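Local coordinates for glycosylation Associate Protein 1 (Streptococcus agalactiae serotype V, PDB 6OYC) that probably acts with its partner Gap proteins in the glycosylation and accessory Sec secretion of a streptococcal surface glycoprotein, at residues A[176-190]-A[195-208]. Sequence-based numbering, arbitrary orientation.
Sequences ERIMREYLREGDHHV and KKAIHFLKLSYSDI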
loop_
_atom_site.group_PDB
_atom_site.type_symbol
_atom_site.label_atom_id
_atom_site.label_comp_id
_atom_site.label_asym_id
_atom_site.label_seq_id
_atom_site.Cartn_x
_atom_site.Cartn_y
_atom_site.Cartn_z
ATOM N N GLU A 176 -16.587 7.437 -26.121
ATOM C CA GLU A 176 -17.212 8.750 -25.951
ATOM C C GLU A 176 -16.674 9.468 -24.713
ATOM O O GLU A 176 -16.545 8.882 -23.635
ATOM C CB GLU A 176 -18.739 8.611 -25.827
ATOM C CG GLU A 176 -19.444 9.958 -25.886
ATOM C CD GLU A 176 -20.956 9.866 -25.757
ATOM O OE1 GLU A 176 -21.460 8.856 -25.201
ATOM O OE2 GLU A 176 -21.638 10.817 -26.208
ATOM N N ARG A 177 -16.387 10.752 -24.864
ATOM C CA ARG A 177 -15.917 11.552 -23.747
ATOM C C ARG A 177 -17.066 11.899 -22.807
ATOM O O ARG A 177 -18.074 12.471 -23.229
ATOM C CB ARG A 177 -15.250 12.828 -24.250
ATOM C CG ARG A 177 -14.664 13.646 -23.102
ATOM C CD ARG A 177 -13.761 14.725 -23.619
ATOM N NE ARG A 177 -14.518 15.790 -24.255
ATOM C CZ ARG A 177 -14.170 16.366 -25.399
ATOM N NH1 ARG A 177 -13.069 15.969 -26.020
ATOM N NH2 ARG A 177 -14.920 17.340 -25.920
ATOM N N ILE A 178 -16.919 11.559 -21.531
ATOM C CA ILE A 178 -17.923 11.957 -20.549
ATOM C C ILE A 178 -17.610 13.319 -19.963
ATOM O O ILE A 178 -18.508 14.143 -19.789
ATOM C CB ILE A 178 -18.056 10.910 -19.435
ATOM C CG1 ILE A 178 -18.386 9.543 -20.032
ATOM C CG2 ILE A 178 -19.102 11.358 -18.445
ATOM C CD1 ILE A 178 -19.680 9.502 -20.759
ATOM N N MET A 179 -16.347 13.580 -19.644
ATOM C CA MET A 179 -16.002 14.871 -19.065
ATOM C C MET A 179 -14.535 15.161 -19.325
ATOM O O MET A 179 -13.729 14.251 -19.543
ATOM C CB MET A 179 -16.297 14.921 -17.562
ATOM C CG MET A 179 -15.443 13.959 -16.773
ATOM S SD MET A 179 -15.722 13.966 -15.015
ATOM C CE MET A 179 -14.622 12.650 -14.516
ATOM N N ARG A 180 -14.205 16.448 -19.306
ATOM C CA ARG A 180 -12.833 16.925 -19.406
ATOM C C ARG A 180 -12.476 17.695 -18.140
ATOM O O ARG A 180 -13.237 18.570 -17.709
ATOM C CB ARG A 180 -12.647 17.807 -20.637
ATOM C CG ARG A 180 -11.379 18.642 -20.600
ATOM C CD ARG A 180 -11.174 19.381 -21.916
ATOM N NE ARG A 180 -11.335 18.487 -23.055
ATOM C CZ ARG A 180 -11.125 18.849 -24.314
ATOM N NH1 ARG A 180 -10.732 20.087 -24.585
ATOM N NH2 ARG A 180 -11.289 17.971 -25.297
ATOM N N GLU A 181 -11.335 17.356 -17.544
ATOM C CA GLU A 181 -10.822 17.985 -16.331
ATOM C C GLU A 181 -9.549 18.730 -16.693
ATOM O O GLU A 181 -8.577 18.108 -17.131
ATOM C CB GLU A 181 -10.521 16.948 -15.236
ATOM C CG GLU A 181 -9.894 17.543 -13.963
ATOM C CD GLU A 181 -9.306 16.494 -12.999
ATOM O OE1 GLU A 181 -9.124 15.301 -13.362
ATOM O OE2 GLU A 181 -9.029 16.872 -11.851
ATOM N N TYR A 182 -9.555 20.049 -16.512
ATOM C CA TYR A 182 -8.390 20.866 -16.818
ATOM C C TYR A 182 -7.349 20.757 -15.705
ATOM O O TYR A 182 -7.680 20.513 -14.539
ATOM C CB TYR A 182 -8.812 22.326 -17.060
ATOM C CG TYR A 182 -9.418 22.516 -18.447
ATOM C CD1 TYR A 182 -10.742 22.173 -18.697
ATOM C CD2 TYR A 182 -8.648 22.987 -19.509
ATOM C CE1 TYR A 182 -11.307 22.325 -19.967
ATOM C CE2 TYR A 182 -9.190 23.139 -20.783
ATOM C CZ TYR A 182 -10.524 22.804 -21.002
ATOM O OH TYR A 182 -11.068 22.941 -22.259
ATOM N N LEU A 183 -6.069 20.948 -16.085
ATOM C CA LEU A 183 -4.921 20.628 -15.237
ATOM C C LEU A 183 -3.892 21.754 -15.188
ATOM O O LEU A 183 -2.734 21.506 -14.857
ATOM C CB LEU A 183 -4.234 19.341 -15.723
ATOM C CG LEU A 183 -5.087 18.066 -15.788
ATOM C CD1 LEU A 183 -4.291 16.917 -16.407
ATOM C CD2 LEU A 183 -5.644 17.687 -14.398
ATOM N N ARG A 184 -4.272 22.978 -15.524
ATOM C CA ARG A 184 -3.317 24.076 -15.534
ATOM C C ARG A 184 -3.350 24.835 -14.218
ATOM O O ARG A 184 -4.285 24.714 -13.430
ATOM C CB ARG A 184 -3.619 25.030 -16.680
ATOM C CG ARG A 184 -3.340 24.411 -18.024
ATOM C CD ARG A 184 -4.324 24.901 -19.054
ATOM N NE ARG A 184 -3.930 24.547 -20.413
ATOM C CZ ARG A 184 -4.783 24.506 -21.429
ATOM N NH1 ARG A 184 -6.062 24.807 -21.224
ATOM N NH2 ARG A 184 -4.363 24.166 -22.641
ATOM N N GLU A 185 -2.305 25.621 -13.982
ATOM C CA GLU A 185 -2.323 26.529 -12.844
ATOM C C GLU A 185 -3.514 27.475 -12.955
ATOM O O GLU A 185 -3.740 28.096 -14.000
ATOM C CB GLU A 185 -1.017 27.314 -12.772
ATOM C CG GLU A 185 -1.039 28.446 -11.739
ATOM C CD GLU A 185 -0.476 28.014 -10.386
ATOM O OE1 GLU A 185 -1.048 28.408 -9.344
ATOM O OE2 GLU A 185 0.542 27.282 -10.364
ATOM N N GLY A 186 -4.290 27.569 -11.879
ATOM C CA GLY A 186 -5.460 28.422 -11.868
ATOM C C GLY A 186 -6.665 27.893 -12.615
ATOM O O GLY A 186 -7.691 28.591 -12.664
ATOM N N ASP A 187 -6.588 26.690 -13.205
ATOM C CA ASP A 187 -7.736 26.143 -13.934
ATOM C C ASP A 187 -7.730 24.618 -13.788
ATOM O O ASP A 187 -7.064 23.900 -14.548
ATOM C CB ASP A 187 -7.737 26.552 -15.397
ATOM C CG ASP A 187 -9.017 26.148 -16.090
ATOM O OD1 ASP A 187 -9.941 25.661 -15.396
ATOM O OD2 ASP A 187 -9.103 26.289 -17.317
ATOM N N HIS A 188 -8.500 24.140 -12.812
ATOM C CA HIS A 188 -8.753 22.717 -12.640
ATOM C C HIS A 188 -10.225 22.394 -12.833
ATOM O O HIS A 188 -10.707 21.402 -12.285
ATOM C CB HIS A 188 -8.285 22.240 -11.262
ATOM C CG HIS A 188 -6.826 22.460 -11.012
ATOM N ND1 HIS A 188 -6.346 23.030 -9.850
ATOM C CD2 HIS A 188 -5.740 22.189 -11.773
ATOM C CE1 HIS A 188 -5.028 23.106 -9.912
ATOM N NE2 HIS A 188 -4.636 22.605 -11.070
ATOM N N HIS A 189 -10.954 23.220 -13.589
ATOM C CA HIS A 189 -12.395 23.043 -13.666
ATOM C C HIS A 189 -12.742 21.876 -14.592
ATOM O O HIS A 189 -11.930 21.434 -15.412
ATOM C CB HIS A 189 -13.074 24.338 -14.135
ATOM C CG HIS A 189 -13.122 24.500 -15.622
ATOM N ND1 HIS A 189 -12.126 25.135 -16.333
ATOM C CD2 HIS A 189 -14.045 24.109 -16.534
ATOM C CE1 HIS A 189 -12.427 25.118 -17.620
ATOM N NE2 HIS A 189 -13.586 24.502 -17.770
ATOM N N VAL A 190 -13.978 21.394 -14.463
ATOM C CA VAL A 190 -14.439 20.179 -15.121
ATOM C C VAL A 190 -15.609 20.532 -16.038
ATOM O O VAL A 190 -16.554 21.203 -15.605
ATOM C CB VAL A 190 -14.849 19.118 -14.076
ATOM C CG1 VAL A 190 -15.355 17.823 -14.737
ATOM C CG2 VAL A 190 -13.690 18.808 -13.140
ATOM N N LYS A 195 -24.214 16.226 -23.897
ATOM C CA LYS A 195 -25.140 15.129 -24.147
ATOM C C LYS A 195 -25.367 14.247 -22.932
ATOM O O LYS A 195 -26.256 13.393 -22.968
ATOM C CB LYS A 195 -24.638 14.280 -25.305
ATOM C CG LYS A 195 -24.750 15.004 -26.627
ATOM C CD LYS A 195 -23.870 14.361 -27.671
ATOM C CE LYS A 195 -24.685 14.107 -28.928
ATOM N NZ LYS A 195 -25.356 15.365 -29.375
ATOM N N LYS A 196 -24.589 14.428 -21.870
ATOM C CA LYS A 196 -24.741 13.670 -20.641
ATOM C C LYS A 196 -25.254 14.528 -19.498
ATOM O O LYS A 196 -25.449 14.008 -18.395
ATOM C CB LYS A 196 -23.400 13.029 -20.246
ATOM C CG LYS A 196 -22.748 12.227 -21.362
ATOM C CD LYS A 196 -23.592 11.033 -21.741
ATOM C CE LYS A 196 -22.895 10.213 -22.791
ATOM N NZ LYS A 196 -23.475 8.839 -22.926
ATOM N N ALA A 197 -25.488 15.828 -19.743
ATOM C CA ALA A 197 -25.893 16.764 -18.688
ATOM C C ALA A 197 -27.098 16.281 -17.907
ATOM O O ALA A 197 -27.259 16.637 -16.734
ATOM C CB ALA A 197 -26.202 18.142 -19.268
ATOM N N ILE A 198 -27.954 15.486 -18.535
ATOM C CA ILE A 198 -29.061 14.816 -17.859
ATOM C C ILE A 198 -28.657 14.213 -16.506
ATOM O O ILE A 198 -29.357 14.380 -15.503
ATOM C CB ILE A 198 -29.654 13.748 -18.813
ATOM C CG1 ILE A 198 -30.990 13.245 -18.303
ATOM C CG2 ILE A 198 -28.667 12.628 -19.146
ATOM C CD1 ILE A 198 -31.956 14.342 -18.187
ATOM N N HIS A 199 -27.509 13.543 -16.443
ATOM C CA HIS A 199 -27.122 12.822 -15.239
ATOM C C HIS A 199 -26.431 13.701 -14.198
ATOM O O HIS A 199 -26.012 13.183 -13.160
ATOM C CB HIS A 199 -26.221 11.641 -15.599
ATOM C CG HIS A 199 -26.775 10.770 -16.681
ATOM N ND1 HIS A 199 -27.909 10.006 -16.510
ATOM C CD2 HIS A 199 -26.353 10.536 -17.947
ATOM C CE1 HIS A 199 -28.169 9.348 -17.627
ATOM N NE2 HIS A 199 -27.240 9.650 -18.516
ATOM N N PHE A 200 -26.314 15.004 -14.431
ATOM C CA PHE A 200 -25.532 15.870 -13.562
ATOM C C PHE A 200 -26.291 17.143 -13.216
ATOM O O PHE A 200 -27.096 17.646 -14.009
ATOM C CB PHE A 200 -24.202 16.251 -14.214
ATOM C CG PHE A 200 -23.343 15.065 -14.565
ATOM C CD1 PHE A 200 -23.578 14.334 -15.728
ATOM C CD2 PHE A 200 -22.289 14.683 -13.742
ATOM C CE1 PHE A 200 -22.778 13.233 -16.059
ATOM C CE2 PHE A 200 -21.481 13.586 -14.073
ATOM C CZ PHE A 200 -21.723 12.866 -15.231
ATOM N N LEU A 201 -25.997 17.678 -12.026
ATOM C CA LEU A 201 -26.592 18.937 -11.590
ATOM C C LEU A 201 -25.974 20.146 -12.284
ATOM O O LEU A 201 -26.595 21.221 -12.304
ATOM C CB LEU A 201 -26.451 19.093 -10.067
ATOM C CG LEU A 201 -27.347 18.195 -9.215
ATOM C CD1 LEU A 201 -27.054 18.411 -7.731
ATOM C CD2 LEU A 201 -28.855 18.427 -9.529
ATOM N N LYS A 202 -24.771 20.010 -12.843
ATOM C CA LYS A 202 -24.106 21.122 -13.509
ATOM C C LYS A 202 -23.427 20.632 -14.777
ATOM O O LYS A 202 -23.085 19.455 -14.906
ATOM C CB LYS A 202 -23.064 21.799 -12.606
ATOM C CG LYS A 202 -23.644 22.553 -11.437
ATOM C CD LYS A 202 -22.719 22.540 -10.244
ATOM C CE LYS A 202 -21.717 23.652 -10.302
ATOM N NZ LYS A 202 -21.691 24.346 -8.983
ATOM N N LEU A 203 -23.240 21.557 -15.716
ATOM C CA LEU A 203 -22.445 21.322 -16.916
ATOM C C LEU A 203 -20.976 21.631 -16.695
ATOM O O LEU A 203 -20.119 21.108 -17.416
ATOM C CB LEU A 203 -22.975 22.185 -18.077
ATOM C CG LEU A 203 -22.671 21.718 -19.501
ATOM C CD1 LEU A 203 -23.324 20.362 -19.780
ATOM C CD2 LEU A 203 -23.119 22.758 -20.517
ATOM N N SER A 204 -20.671 22.442 -15.695
ATOM C CA SER A 204 -19.325 22.936 -15.479
ATOM C C SER A 204 -19.104 23.017 -13.974
ATOM O O SER A 204 -19.862 23.695 -13.280
ATOM C CB SER A 204 -19.163 24.302 -16.151
ATOM O OG SER A 204 -18.278 25.136 -15.420
ATOM N N TYR A 205 -18.093 22.317 -13.462
ATOM C CA TYR A 205 -17.788 22.312 -12.036
ATOM C C TYR A 205 -16.495 23.075 -11.775
ATOM O O TYR A 205 -15.610 23.130 -12.631
ATOM C CB TYR A 205 -17.679 20.878 -11.508
ATOM C CG TYR A 205 -18.982 20.119 -11.582
ATOM C CD1 TYR A 205 -19.424 19.557 -12.783
ATOM C CD2 TYR A 205 -19.778 19.972 -10.457
ATOM C CE1 TYR A 205 -20.651 18.861 -12.848
ATOM C CE2 TYR A 205 -20.974 19.288 -10.500
ATOM C CZ TYR A 205 -21.416 18.735 -11.695
ATOM O OH TYR A 205 -22.618 18.045 -11.701
ATOM N N SER A 206 -16.388 23.681 -10.588
ATOM C CA SER A 206 -15.187 24.467 -10.306
ATOM C C SER A 206 -13.950 23.581 -10.142
ATOM O O SER A 206 -12.835 24.018 -10.450
ATOM C CB SER A 206 -15.401 25.339 -9.070
ATOM O OG SER A 206 -15.754 24.540 -7.966
ATOM N N ASP A 207 -14.115 22.348 -9.659
ATOM C CA ASP A 207 -13.018 21.384 -9.616
ATOM C C ASP A 207 -13.613 19.982 -9.527
ATOM O O ASP A 207 -14.828 19.814 -9.402
ATOM C CB ASP A 207 -12.058 21.660 -8.458
ATOM C CG ASP A 207 -12.761 21.744 -7.111
ATOM O OD1 ASP A 207 -13.749 21.008 -6.865
ATOM O OD2 ASP A 207 -12.301 22.543 -6.277
ATOM N N ILE A 208 -12.736 18.974 -9.593
ATOM C CA ILE A 208 -13.205 17.590 -9.633
ATOM C C ILE A 208 -13.877 17.205 -8.316
ATOM O O ILE A 208 -14.810 16.396 -8.302
ATOM C CB ILE A 208 -12.030 16.650 -10.003
ATOM C CG1 ILE A 208 -12.521 15.285 -10.496
ATOM C CG2 ILE A 208 -11.100 16.428 -8.827
ATOM C CD1 ILE A 208 -13.660 15.337 -11.437
HETATM O O HOH W 1 -10.251 19.238 -10.642
#
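Val190 and Tyr205 form an antiparallel hydrogen-bonded pair: Val190 N reaches Tyr205 O at 3.0 Å and Tyr205 N reaches Val190 O at 2.9 Å. Both bonds are close to straight, the first with an N-H...O angle of 169°. This pair of hydrogen bonds places strand 204-205 as the outermost strand at one end of the long antiparallel sheet, just before the chain enters helix 208-223.

Ile208, the residue after the N-cap Asp207, can be followed outward. Its CB lies 3.5 Å from Glu181 OE2, and CG2 leans against the same oxygen. CG1, anti to the backbone N (chi1 -162°), still lies near that oxygen, and from it CD1 turns to apolar neighbours: CD1 comes to 3.9 Å from Val190 CG2 and, at the tip, meets the Met179 methyl CE across a nearly perpendicular approach. Phe77 also touches this side chain.

Glu181 divides its carboxylate. OE1 is engaged by Tyr170 and Arg13, whereas OE2 accepts from a water, 2.9 Å away, that also donates to His188 O and accepts from Ile208 N. The water thus ties the Ile208 amide to the preceding hairpin. Beside it, Asp207 CA directs a C-H at His188 O.

At the other end of the contact, Lys196 bends at chi2 (-64°), its CE passes Ile178 CD1, and NZ meets Glu176 OE1 at 3.0 Å. The hydrogen bond in this salt bridge is weak, and NZ has a second acidic partner in Glu82.

The chemistry is therefore divided: paired backbone bonds set the strand register, Ile208 CD1 packs on Val190 and Met179 with Phe77 of helix 76-80 beside it, and the buried Glu181 carboxylate is matched by Arg13, Tyr170 and water, which would be consistent with an ionised acid.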